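Local coordinates for CRISPR-associated protein, Cse1 family (Acidimicrobium ferrooxidans, PDB 4H3T), which probably serves as the large subunit of the type I-E CRISPR surveillance complex Cascade, helping it to recognise invading DNA, at residues Asp103-Glu108 with Asp274-Pro279; Asn129-Tyr134 with Leu153-Ala158; Val406-His411 with Ala485-Leu490; Gly461-Pro466 with Glu492-Asp497. The protein carries 1 engineered substitution. All coordinates share one frame; numbering follows the deposited sequence.

Contact 1: residues Asp103-Glu108 with Asp274-Pro279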
loop_
_atom_site.group_PDB
_atom_site.type_symbol
_atom_site.label_atom_id
_atom_site.label_comp_id
_atom_site.label_asym_id
_atom_site.label_seq_id
_atom_site.Cartn_x
_atom_site.Cartn_y
_atom_site.Cartn_z
ATOM N N ASP A 103 20.579 16.285 9.884
ATOM C CA ASP A 103 21.114 17.174 8.846
ATOM C C ASP A 103 21.372 16.317 7.580
ATOM O O ASP A 103 22.216 15.410 7.546
ATOM C CB ASP A 103 22.348 17.957 9.376
ATOM C CG ASP A 103 23.033 18.937 8.400
ATOM O OD1 ASP A 103 22.485 19.187 7.303
ATOM O OD2 ASP A 103 24.127 19.413 8.722
ATOM N N LEU A 104 20.650 16.656 6.505
ATOM C CA LEU A 104 20.804 15.981 5.221
ATOM C C LEU A 104 22.233 16.102 4.636
ATOM O O LEU A 104 22.658 15.223 3.894
ATOM C CB LEU A 104 19.804 16.586 4.205
ATOM C CG LEU A 104 19.475 15.746 2.976
ATOM C CD1 LEU A 104 18.732 14.473 3.349
ATOM C CD2 LEU A 104 18.668 16.570 1.969
ATOM N N PHE A 105 22.945 17.200 4.932
ATOM C CA PHE A 105 24.287 17.434 4.411
ATOM C C PHE A 105 25.352 17.474 5.498
ATOM O O PHE A 105 26.417 18.028 5.271
ATOM C CB PHE A 105 24.311 18.722 3.574
ATOM C CG PHE A 105 23.205 18.789 2.536
ATOM C CD1 PHE A 105 22.976 17.728 1.669
ATOM C CD2 PHE A 105 22.377 19.897 2.455
ATOM C CE1 PHE A 105 21.972 17.804 0.690
ATOM C CE2 PHE A 105 21.427 20.009 1.438
ATOM C CZ PHE A 105 21.217 18.958 0.571
ATOM N N SER A 106 25.127 16.797 6.638
ATOM C CA SER A 106 26.147 16.707 7.684
ATOM C C SER A 106 27.394 16.039 7.099
ATOM O O SER A 106 27.267 15.094 6.325
ATOM C CB SER A 106 25.648 15.901 8.879
ATOM O OG SER A 106 26.714 15.587 9.764
ATOM N N LYS A 107 28.569 16.534 7.428
ATOM C CA LYS A 107 29.802 15.903 6.921
ATOM C C LYS A 107 30.122 14.592 7.680
ATOM O O LYS A 107 30.779 13.731 7.141
ATOM C CB LYS A 107 30.989 16.894 6.973
ATOM C CG LYS A 107 31.039 17.786 5.703
ATOM C CD LYS A 107 32.397 18.424 5.425
ATOM C CE LYS A 107 32.626 19.745 6.121
ATOM N NZ LYS A 107 33.974 20.294 5.796
ATOM N N GLU A 108 29.597 14.399 8.871
ATOM C CA GLU A 108 29.857 13.192 9.635
ATOM C C GLU A 108 28.640 12.273 9.713
ATOM O O GLU A 108 28.814 11.064 9.640
ATOM C CB GLU A 108 30.334 13.613 11.046
ATOM C CG GLU A 108 30.557 12.450 11.988
ATOM C CD GLU A 108 31.202 12.781 13.327
ATOM O OE1 GLU A 108 31.139 13.954 13.760
ATOM O OE2 GLU A 108 31.685 11.831 13.984
ATOM N N ASP A 274 22.856 31.406 -4.251
ATOM C CA ASP A 274 22.414 31.228 -2.867
ATOM C C ASP A 274 21.689 29.889 -2.620
ATOM O O ASP A 274 21.439 29.558 -1.455
ATOM C CB ASP A 274 21.507 32.402 -2.418
ATOM C CG ASP A 274 20.505 32.924 -3.434
ATOM O OD1 ASP A 274 19.674 32.110 -3.928
ATOM O OD2 ASP A 274 20.571 34.145 -3.763
ATOM N N ALA A 275 21.369 29.115 -3.683
ATOM C CA ALA A 275 20.612 27.888 -3.554
ATOM C C ALA A 275 21.489 26.679 -3.373
ATOM O O ALA A 275 22.472 26.555 -4.039
ATOM C CB ALA A 275 19.749 27.693 -4.789
ATOM N N ILE A 276 21.097 25.760 -2.510
ATOM C CA ILE A 276 21.733 24.463 -2.396
ATOM C C ILE A 276 20.867 23.540 -3.212
ATOM O O ILE A 276 19.649 23.519 -3.012
ATOM C CB ILE A 276 21.870 23.990 -0.928
ATOM C CG1 ILE A 276 22.693 24.969 -0.062
ATOM C CG2 ILE A 276 22.495 22.555 -0.908
ATOM C CD1 ILE A 276 22.414 24.705 1.514
ATOM N N VAL A 277 21.460 22.768 -4.107
ATOM C CA VAL A 277 20.720 21.766 -4.865
ATOM C C VAL A 277 21.513 20.474 -4.793
ATOM O O VAL A 277 22.668 20.471 -4.345
ATOM C CB VAL A 277 20.428 22.200 -6.324
ATOM C CG1 VAL A 277 19.614 23.485 -6.317
ATOM C CG2 VAL A 277 21.722 22.381 -7.115
ATOM N N VAL A 278 20.884 19.402 -5.266
ATOM C CA VAL A 278 21.504 18.069 -5.302
ATOM C C VAL A 278 21.535 17.586 -6.755
ATOM O O VAL A 278 20.565 17.043 -7.196
ATOM C CB VAL A 278 20.781 17.040 -4.383
ATOM C CG1 VAL A 278 21.514 15.708 -4.371
ATOM C CG2 VAL A 278 20.612 17.560 -2.956
ATOM N N PRO A 279 22.641 17.738 -7.476
ATOM C CA PRO A 279 22.679 17.279 -8.889
ATOM C C PRO A 279 23.129 15.810 -9.059
ATOM O O PRO A 279 22.959 15.232 -10.131
ATOM C CB PRO A 279 23.699 18.216 -9.525
ATOM C CG PRO A 279 24.572 18.613 -8.446
ATOM C CD PRO A 279 23.826 18.548 -7.147
#
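The backbone N-H of F105, whose ring reaches I276 and V278, is held by D103 OD1: F105 N lies 3.1 Å from that oxygen, with an angle of 154° at the hydrogen. The approach is from above the carboxylate plane, 61° out of it, and the same oxygen also accepts from the backbone N of F10. With F105 N two residues past D103, this is an Asx turn, set within a type I beta turn from D103 to S106. That backbone launches the benzyl group toward strand 275-289. CG of F105 stands beside its own N (chi1 -50°), and the far rim of the ring does the touching. F105 CE2 meets I276 CG2 at 3.6 Å, while F105 CZ comes to 3.8 Å from V278 CG2, a methyl lying near the ring plane at its edge. I276 and V278 both face the loop, whereas V277 between them turns away, as befits an extended strand; this one pairs antiparallel with strand 263-272. L104 CB sits 4.2 Å above the F105 ring plane, over its centre, and P157 and P269 also touch it. With the ring cut back to an alanine here, the I276 and V278 methyls would probably lose their partner and a gap would open between loop and strand. S106 OG then accepts from E108 N at 3.2 Å, forming an ST turn.

Contact 2: residues Asn129-Tyr134 with Leu153-Ala158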
loop_
_atom_site.group_PDB
_atom_site.type_symbol
_atom_site.label_atom_id
_atom_site.label_comp_id
_atom_site.label_asym_id
_atom_site.label_seq_id
_atom_site.Cartn_x
_atom_site.Cartn_y
_atom_site.Cartn_z
ATOM N N ASN A 129 18.511 12.616 -10.725
ATOM C CA ASN A 129 17.241 12.133 -11.267
ATOM C C ASN A 129 17.095 10.595 -11.053
ATOM O O ASN A 129 15.978 10.130 -10.904
ATOM C CB ASN A 129 17.163 12.511 -12.761
ATOM C CG ASN A 129 15.847 12.168 -13.340
ATOM O OD1 ASN A 129 15.750 11.280 -14.196
ATOM N ND2 ASN A 129 14.815 12.879 -12.875
ATOM N N SER A 130 18.211 9.832 -10.931
ATOM C CA SER A 130 18.155 8.373 -10.627
ATOM C C SER A 130 17.488 8.073 -9.235
ATOM O O SER A 130 17.065 6.939 -8.974
ATOM C CB SER A 130 19.562 7.780 -10.669
ATOM O OG SER A 130 20.309 8.283 -9.576
ATOM N N LEU A 131 17.435 9.066 -8.315
ATOM C CA LEU A 131 16.782 8.883 -7.000
ATOM C C LEU A 131 15.260 9.040 -7.127
ATOM O O LEU A 131 14.509 8.605 -6.276
ATOM C CB LEU A 131 17.376 9.976 -6.062
ATOM C CG LEU A 131 17.307 9.889 -4.597
ATOM C CD1 LEU A 131 17.804 8.577 -4.029
ATOM C CD2 LEU A 131 18.040 11.062 -4.017
ATOM N N VAL A 132 14.786 9.606 -8.226
ATOM C CA VAL A 132 13.342 9.822 -8.414
ATOM C C VAL A 132 12.702 8.569 -8.963
ATOM O O VAL A 132 13.204 8.050 -9.936
ATOM C CB VAL A 132 13.104 11.006 -9.363
ATOM C CG1 VAL A 132 11.614 11.172 -9.716
ATOM C CG2 VAL A 132 13.709 12.308 -8.783
ATOM N N ALA A 133 11.565 8.109 -8.389
ATOM C CA ALA A 133 10.797 7.009 -8.960
ATOM C C ALA A 133 9.804 7.618 -9.947
ATOM O O ALA A 133 9.141 8.637 -9.613
ATOM C CB ALA A 133 10.023 6.269 -7.882
ATOM N N TYR A 134 9.603 6.953 -11.060
ATOM C CA TYR A 134 8.592 7.328 -12.064
ATOM C C TYR A 134 7.505 6.204 -12.164
ATOM O O TYR A 134 7.694 5.056 -11.718
ATOM C CB TYR A 134 9.273 7.624 -13.417
ATOM C CG TYR A 134 10.052 8.933 -13.380
ATOM C CD1 TYR A 134 9.400 10.158 -13.491
ATOM C CD2 TYR A 134 11.434 8.944 -13.204
ATOM C CE1 TYR A 134 10.099 11.363 -13.412
ATOM C CE2 TYR A 134 12.155 10.140 -13.210
ATOM C CZ TYR A 134 11.480 11.353 -13.286
ATOM O OH TYR A 134 12.175 12.550 -13.233
ATOM N N LEU A 153 17.905 17.685 -14.355
ATOM C CA LEU A 153 17.231 18.469 -13.305
ATOM C C LEU A 153 17.780 18.159 -11.963
ATOM O O LEU A 153 17.469 17.116 -11.410
ATOM C CB LEU A 153 15.705 18.287 -13.213
ATOM C CG LEU A 153 14.711 19.063 -14.087
ATOM C CD1 LEU A 153 13.357 19.040 -13.411
ATOM C CD2 LEU A 153 15.126 20.490 -14.374
ATOM N N ALA A 154 18.460 19.115 -11.346
ATOM C CA ALA A 154 18.941 18.897 -10.000
ATOM C C ALA A 154 17.729 18.904 -9.009
ATOM O O ALA A 154 16.691 19.495 -9.297
ATOM C CB ALA A 154 19.955 19.947 -9.675
ATOM N N LEU A 155 17.841 18.196 -7.893
ATOM C CA LEU A 155 16.782 18.177 -6.885
ATOM C C LEU A 155 16.993 19.279 -5.871
ATOM O O LEU A 155 18.116 19.625 -5.531
ATOM C CB LEU A 155 16.757 16.802 -6.179
ATOM C CG LEU A 155 16.479 15.552 -7.075
ATOM C CD1 LEU A 155 16.469 14.267 -6.259
ATOM C CD2 LEU A 155 15.154 15.664 -7.805
ATOM N N SER A 156 15.901 19.783 -5.301
ATOM C CA SER A 156 16.025 20.620 -4.124
ATOM C C SER A 156 16.386 19.715 -2.932
ATOM O O SER A 156 16.134 18.485 -2.957
ATOM C CB SER A 156 14.687 21.330 -3.823
ATOM O OG SER A 156 13.750 20.333 -3.454
ATOM N N PRO A 157 16.919 20.280 -1.835
ATOM C CA PRO A 157 17.139 19.448 -0.611
ATOM C C PRO A 157 15.859 18.706 -0.135
ATOM O O PRO A 157 15.926 17.525 0.162
ATOM C CB PRO A 157 17.670 20.468 0.414
ATOM C CG PRO A 157 18.337 21.527 -0.438
ATOM C CD PRO A 157 17.378 21.667 -1.631
ATOM N N ALA A 158 14.694 19.360 -0.114
ATOM C CA ALA A 158 13.427 18.725 0.309
ATOM C C ALA A 158 13.057 17.540 -0.607
ATOM O O ALA A 158 12.652 16.501 -0.085
ATOM C CB ALA A 158 12.296 19.750 0.300
#
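This is a small, purely apolar contact between a loop that follows strand 126-127 and the extended lead-in to helix 157-170, and it centres on L155. The leucine uses both its methyls: L155 CD2 meets V132 CG2 at 3.8 Å, and L155 CD1 looks across to L131 CD2 at a looser 4.2 Å. On the loop side the chain makes a short 3-10 turn through N129, S130 and L131, closed by V132 N bonding to N129 O at 3.0 Å, which presents L131 and V132 together toward the leucine. W163 of the helix touches both. Only three residues remain to the start of a disordered stretch, 138-150, which in position probably matches the mobile loop that contacts nucleic acid in Cse1 relatives. The other segment enters its helix through a capping box: S156 OG caps a backbone N of the first turn, and S156 N bonds to E159 OE1. V132 splits its methyls: with CG1 anti to the backbone N (chi1 174°), CG2 is left for L155 and CG1 lies 3.5 Å above the Y134 ring plane, toward the rim. The phenol's other end is fixed by N129, whose ND2 reaches Y134 OH at 2.7 Å, the oxygen practically in the amide plane.

Contact 3: residues Val406-His411 with Ala485-Leu490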
loop_
_atom_site.group_PDB
_atom_site.type_symbol
_atom_site.label_atom_id
_atom_site.label_comp_id
_atom_site.label_asym_id
_atom_site.label_seq_id
_atom_site.Cartn_x
_atom_site.Cartn_y
_atom_site.Cartn_z
ATOM N N VAL A 406 -19.337 -8.523 -2.875
ATOM C CA VAL A 406 -18.261 -8.596 -3.867
ATOM C C VAL A 406 -18.487 -9.859 -4.746
ATOM O O VAL A 406 -18.401 -9.793 -5.952
ATOM C CB VAL A 406 -16.842 -8.607 -3.209
ATOM C CG1 VAL A 406 -15.764 -8.813 -4.268
ATOM C CG2 VAL A 406 -16.594 -7.309 -2.478
ATOM N N THR A 407 -18.791 -10.991 -4.111
ATOM C CA THR A 407 -19.071 -12.262 -4.824
ATOM C C THR A 407 -20.261 -12.117 -5.792
ATOM O O THR A 407 -20.207 -12.635 -6.910
ATOM C CB THR A 407 -19.367 -13.390 -3.845
ATOM O OG1 THR A 407 -18.251 -13.504 -2.955
ATOM C CG2 THR A 407 -19.626 -14.730 -4.561
ATOM N N PHE A 408 -21.319 -11.432 -5.369
ATOM C CA PHE A 408 -22.462 -11.191 -6.226
ATOM C C PHE A 408 -22.067 -10.325 -7.427
ATOM O O PHE A 408 -22.457 -10.638 -8.563
ATOM C CB PHE A 408 -23.649 -10.574 -5.452
ATOM C CG PHE A 408 -24.881 -10.479 -6.315
ATOM C CD1 PHE A 408 -25.398 -11.600 -6.931
ATOM C CD2 PHE A 408 -25.455 -9.252 -6.608
ATOM C CE1 PHE A 408 -26.472 -11.498 -7.806
ATOM C CE2 PHE A 408 -26.620 -9.175 -7.360
ATOM C CZ PHE A 408 -27.090 -10.291 -7.999
ATOM N N ALA A 409 -21.299 -9.268 -7.211
ATOM C CA ALA A 409 -20.796 -8.450 -8.331
ATOM C C ALA A 409 -20.006 -9.337 -9.349
ATOM O O ALA A 409 -20.138 -9.157 -10.559
ATOM C CB ALA A 409 -19.919 -7.324 -7.826
ATOM N N ALA A 410 -19.115 -10.195 -8.841
ATOM C CA ALA A 410 -18.311 -11.110 -9.664
ATOM C C ALA A 410 -19.226 -12.105 -10.454
ATOM O O ALA A 410 -18.995 -12.308 -11.642
ATOM C CB ALA A 410 -17.292 -11.856 -8.820
ATOM N N HIS A 411 -20.314 -12.579 -9.859
ATOM C CA HIS A 411 -21.231 -13.452 -10.561
ATOM C C HIS A 411 -22.001 -12.668 -11.604
ATOM O O HIS A 411 -22.229 -13.212 -12.662
ATOM C CB HIS A 411 -22.234 -14.169 -9.624
ATOM C CG HIS A 411 -21.614 -15.242 -8.785
ATOM N ND1 HIS A 411 -22.054 -15.496 -7.518
ATOM C CD2 HIS A 411 -20.622 -16.104 -9.070
ATOM C CE1 HIS A 411 -21.283 -16.458 -7.047
ATOM N NE2 HIS A 411 -20.414 -16.855 -7.941
ATOM N N ALA A 485 -30.271 -6.871 0.321
ATOM C CA ALA A 485 -31.325 -6.734 -0.687
ATOM C C ALA A 485 -31.108 -5.469 -1.583
ATOM O O ALA A 485 -31.283 -5.540 -2.813
ATOM C CB ALA A 485 -32.707 -6.724 -0.025
ATOM N N GLU A 486 -30.674 -4.347 -1.007
ATOM C CA GLU A 486 -30.386 -3.142 -1.814
ATOM C C GLU A 486 -29.280 -3.347 -2.817
ATOM O O GLU A 486 -29.403 -2.928 -3.969
ATOM C CB GLU A 486 -29.953 -1.975 -0.926
ATOM C CG GLU A 486 -31.141 -1.484 -0.092
ATOM C CD GLU A 486 -30.700 -0.611 1.070
ATOM O OE1 GLU A 486 -29.482 -0.376 1.258
ATOM O OE2 GLU A 486 -31.597 -0.177 1.812
ATOM N N TRP A 487 -28.182 -3.963 -2.373
ATOM C CA TRP A 487 -27.061 -4.195 -3.260
ATOM C C TRP A 487 -27.494 -5.158 -4.423
ATOM O O TRP A 487 -27.135 -4.933 -5.580
ATOM C CB TRP A 487 -25.891 -4.780 -2.490
ATOM C CG TRP A 487 -24.688 -5.026 -3.355
ATOM C CD1 TRP A 487 -24.110 -6.233 -3.661
ATOM C CD2 TRP A 487 -23.908 -4.029 -4.014
ATOM N NE1 TRP A 487 -23.031 -6.044 -4.489
ATOM C CE2 TRP A 487 -22.855 -4.695 -4.685
ATOM C CE3 TRP A 487 -23.986 -2.625 -4.094
ATOM C CZ2 TRP A 487 -21.910 -4.007 -5.457
ATOM C CZ3 TRP A 487 -23.054 -1.950 -4.872
ATOM C CH2 TRP A 487 -22.026 -2.629 -5.524
ATOM N N ALA A 488 -28.290 -6.179 -4.101
ATOM C CA ALA A 488 -28.764 -7.139 -5.105
ATOM C C ALA A 488 -29.517 -6.420 -6.235
ATOM O O ALA A 488 -29.267 -6.676 -7.411
ATOM C CB ALA A 488 -29.670 -8.195 -4.470
ATOM N N ALA A 489 -30.476 -5.580 -5.875
ATOM C CA ALA A 489 -31.242 -4.812 -6.864
ATOM C C ALA A 489 -30.353 -3.807 -7.635
ATOM O O ALA A 489 -30.573 -3.607 -8.822
ATOM C CB ALA A 489 -32.410 -4.069 -6.185
ATOM N N LEU A 490 -29.405 -3.123 -6.975
ATOM C CA LEU A 490 -28.517 -2.186 -7.685
ATOM C C LEU A 490 -27.663 -2.934 -8.737
ATOM O O LEU A 490 -27.631 -2.560 -9.911
ATOM C CB LEU A 490 -27.643 -1.444 -6.664
ATOM C CG LEU A 490 -26.778 -0.330 -7.220
ATOM C CD1 LEU A 490 -26.600 0.781 -6.170
ATOM C CD2 LEU A 490 -25.441 -0.884 -7.839
#
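F408 points its ring edge first at the helix carrying W487 and A488. F408 CE2 comes 3.6 Å from the carbonyl oxygen A488 O, which lies near the ring plane, and 3.7 Å from A488 CA; the alanine methyl stands a little farther off. The ring therefore butts against the backbone of the opposing helix, where the small side chain of A488 probably helps it to come close: the CA atoms of F408 and A488 are 7.6 Å apart. CG of F408 is anti to its backbone N (chi1 -173°), which carries the ring across the gap between the helices. On the same edge, F408 CD2 is 4.4 Å from W487 CD1, a looser touch in which the indole carbon again lies near the phenyl plane, so the two rings do not stack. These helices, 397-415 and 481-504, belong with 445-473 and 511-532 to the helical bundle that forms the C-terminal part of Cse1 proteins. Each aromatic also engages a further helix of that bundle. F532 meets the F408 ring with the planes nearly parallel, and Y467 meets W487 edge to face. The indole is anchored as well, for its NE1 bonds to A405 O, the residue just before V406. This ties W487 back to the helix of F408 by a polar bond, and the buried N-H gains its acceptor there.

Contact 4: residues Gly461-Pro466 with Glu492-Asp497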
loop_
_atom_site.group_PDB
_atom_site.type_symbol
_atom_site.label_atom_id
_atom_site.label_comp_id
_atom_site.label_asym_id
_atom_site.label_seq_id
_atom_site.Cartn_x
_atom_site.Cartn_y
_atom_site.Cartn_z
ATOM N N GLY A 461 -16.263 -1.114 -13.138
ATOM C CA GLY A 461 -16.053 0.328 -13.124
ATOM C C GLY A 461 -17.337 1.032 -12.694
ATOM O O GLY A 461 -17.303 1.939 -11.889
ATOM N N ARG A 462 -18.492 0.560 -13.209
ATOM C CA ARG A 462 -19.813 1.083 -12.849
ATOM C C ARG A 462 -20.201 0.784 -11.406
ATOM O O ARG A 462 -20.942 1.554 -10.823
ATOM C CB ARG A 462 -20.877 0.496 -13.779
ATOM C CG ARG A 462 -20.797 1.112 -15.177
ATOM C CD ARG A 462 -21.632 2.380 -15.285
ATOM N NE ARG A 462 -23.062 2.035 -15.364
ATOM C CZ ARG A 462 -23.690 1.610 -16.457
ATOM N NH1 ARG A 462 -23.044 1.511 -17.615
ATOM N NH2 ARG A 462 -24.965 1.262 -16.399
ATOM N N LEU A 463 -19.705 -0.304 -10.815
ATOM C CA LEU A 463 -20.067 -0.672 -9.424
ATOM C C LEU A 463 -19.104 -0.088 -8.414
ATOM O O LEU A 463 -19.342 -0.233 -7.206
ATOM C CB LEU A 463 -20.128 -2.220 -9.284
ATOM C CG LEU A 463 -21.235 -2.906 -10.050
ATOM C CD1 LEU A 463 -21.168 -4.401 -9.851
ATOM C CD2 LEU A 463 -22.645 -2.365 -9.654
ATOM N N ASP A 464 -18.080 0.653 -8.866
ATOM C CA ASP A 464 -17.085 1.139 -7.927
ATOM C C ASP A 464 -17.688 2.147 -6.922
ATOM O O ASP A 464 -17.595 1.904 -5.721
ATOM C CB ASP A 464 -15.876 1.732 -8.659
ATOM C CG ASP A 464 -14.763 2.235 -7.753
ATOM O OD1 ASP A 464 -14.188 1.420 -6.974
ATOM O OD2 ASP A 464 -14.526 3.409 -7.747
ATOM N N ALA A 465 -18.282 3.234 -7.380
ATOM C CA ALA A 465 -18.824 4.250 -6.453
ATOM C C ALA A 465 -20.025 3.682 -5.656
ATOM O O ALA A 465 -19.990 3.750 -4.416
ATOM C CB ALA A 465 -19.190 5.531 -7.217
ATOM N N PRO A 466 -20.909 2.859 -6.285
ATOM C CA PRO A 466 -21.976 2.201 -5.499
ATOM C C PRO A 466 -21.462 1.226 -4.443
ATOM O O PRO A 466 -21.992 1.220 -3.343
ATOM C CB PRO A 466 -22.747 1.457 -6.586
ATOM C CG PRO A 466 -22.564 2.237 -7.780
ATOM C CD PRO A 466 -21.175 2.702 -7.733
ATOM N N GLU A 492 -28.207 -5.836 -10.231
ATOM C CA GLU A 492 -29.049 -6.327 -11.333
ATOM C C GLU A 492 -29.384 -5.231 -12.327
ATOM O O GLU A 492 -29.382 -5.493 -13.529
ATOM C CB GLU A 492 -30.396 -6.883 -10.829
ATOM C CG GLU A 492 -30.343 -8.250 -10.193
ATOM C CD GLU A 492 -31.746 -8.837 -10.150
ATOM O OE1 GLU A 492 -32.455 -8.605 -9.138
ATOM O OE2 GLU A 492 -32.198 -9.355 -11.200
ATOM N N ALA A 493 -29.784 -4.057 -11.811
ATOM C CA ALA A 493 -30.128 -2.895 -12.634
ATOM C C ALA A 493 -28.921 -2.453 -13.485
ATOM O O ALA A 493 -29.081 -2.227 -14.677
ATOM C CB ALA A 493 -30.644 -1.744 -11.774
ATOM N N VAL A 494 -27.711 -2.440 -12.921
ATOM C CA VAL A 494 -26.528 -2.075 -13.694
ATOM C C VAL A 494 -26.269 -3.166 -14.735
ATOM O O VAL A 494 -26.073 -2.853 -15.902
ATOM C CB VAL A 494 -25.301 -1.812 -12.790
ATOM C CG1 VAL A 494 -24.033 -1.612 -13.630
ATOM C CG2 VAL A 494 -25.560 -0.612 -11.890
ATOM N N ALA A 495 -26.373 -4.440 -14.343
ATOM C CA ALA A 495 -26.078 -5.550 -15.269
ATOM C C ALA A 495 -27.071 -5.605 -16.424
ATOM O O ALA A 495 -26.649 -5.781 -17.566
ATOM C CB ALA A 495 -26.046 -6.892 -14.518
ATOM N N ARG A 496 -28.363 -5.332 -16.167
ATOM C CA ARG A 496 -29.369 -5.320 -17.255
ATOM C C ARG A 496 -29.201 -4.119 -18.185
ATOM O O ARG A 496 -29.463 -4.237 -19.366
ATOM C CB ARG A 496 -30.780 -5.344 -16.659
ATOM C CG ARG A 496 -31.083 -6.731 -16.077
ATOM C CD ARG A 496 -32.395 -6.762 -15.254
ATOM N NE ARG A 496 -33.185 -7.960 -15.573
ATOM C CZ ARG A 496 -34.197 -8.033 -16.452
ATOM N NH1 ARG A 496 -34.582 -6.956 -17.137
ATOM N NH2 ARG A 496 -34.837 -9.185 -16.645
ATOM N N ASP A 497 -28.776 -2.972 -17.680
ATOM C CA ASP A 497 -28.493 -1.822 -18.542
ATOM C C ASP A 497 -27.347 -2.138 -19.523
ATOM O O ASP A 497 -27.423 -1.826 -20.723
ATOM C CB ASP A 497 -28.113 -0.608 -17.689
ATOM C CG ASP A 497 -27.951 0.654 -18.487
ATOM O OD1 ASP A 497 -28.938 1.087 -19.111
ATOM O OD2 ASP A 497 -26.829 1.197 -18.515
#
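R462 and D497 form a salt bridge across two antiparallel helices of the C-terminal bundle: R462 NH2 lies 2.8 Å from D497 OD2, and the N-H...O angle is 148°. R462 is modelled in two conformers; in this one the bridge is made, so it is probably not permanent. The arginine reaches the carboxylate near the edge of its guanidinium, through NH2, and meets OD2 on the anti side, somewhat tilted from either plane. The two flat groups are turned 66° apart, and with that twist the bridge rests on one oxygen instead of a matched pair of bonds. To get there the R462 chain bends at chi2 and chi3, folding over V494. Both residues are exposed, so solvent is likely to weaken the attraction. Beneath them comes the packing, with V494 as its centre. V494 CG1 touches R462 CB at 3.8 Å and stands 4.2 Å from R462 NE. L463, buried, lies against V494 with the two side chains running past one another; L490 and W327 also touch it. The axes of segments 461-466 and 492-497 approach to 10.7 Å, with 158° between their directions. Just past L463 the first helix kinks: the backbone N atoms of A465 and P466 make no bond to the preceding turn, and the proline has no hydrogen to give. On the inner side of V494, its other methyl, CG2, lies 4.1 Å from L463 CD2.

Overall arrangement
The contacts fall into two pairs on separate parts of the chain. Contacts 1 and 2, with centres about 13 Å apart, share a region of loops, strand and helix start; V278 N probably bonds to L155 O at 2.8 Å, joining them directly. Contacts 3 and 4, about 9 Å between centres, both use helix 481-504 within the helical bundle, and L490 CD2 meets L463 CD2 at 3.6 Å. The two pairs stand far apart, contacts 1 and 3 about 56 Å between centres. Contacts 1, 2 and 3 are buried and held across by apolar or aromatic groups, in contact 3 partly by an aromatic edge against a backbone carbonyl. Contact 4, half at the surface, adds a charged pair over its apolar floor.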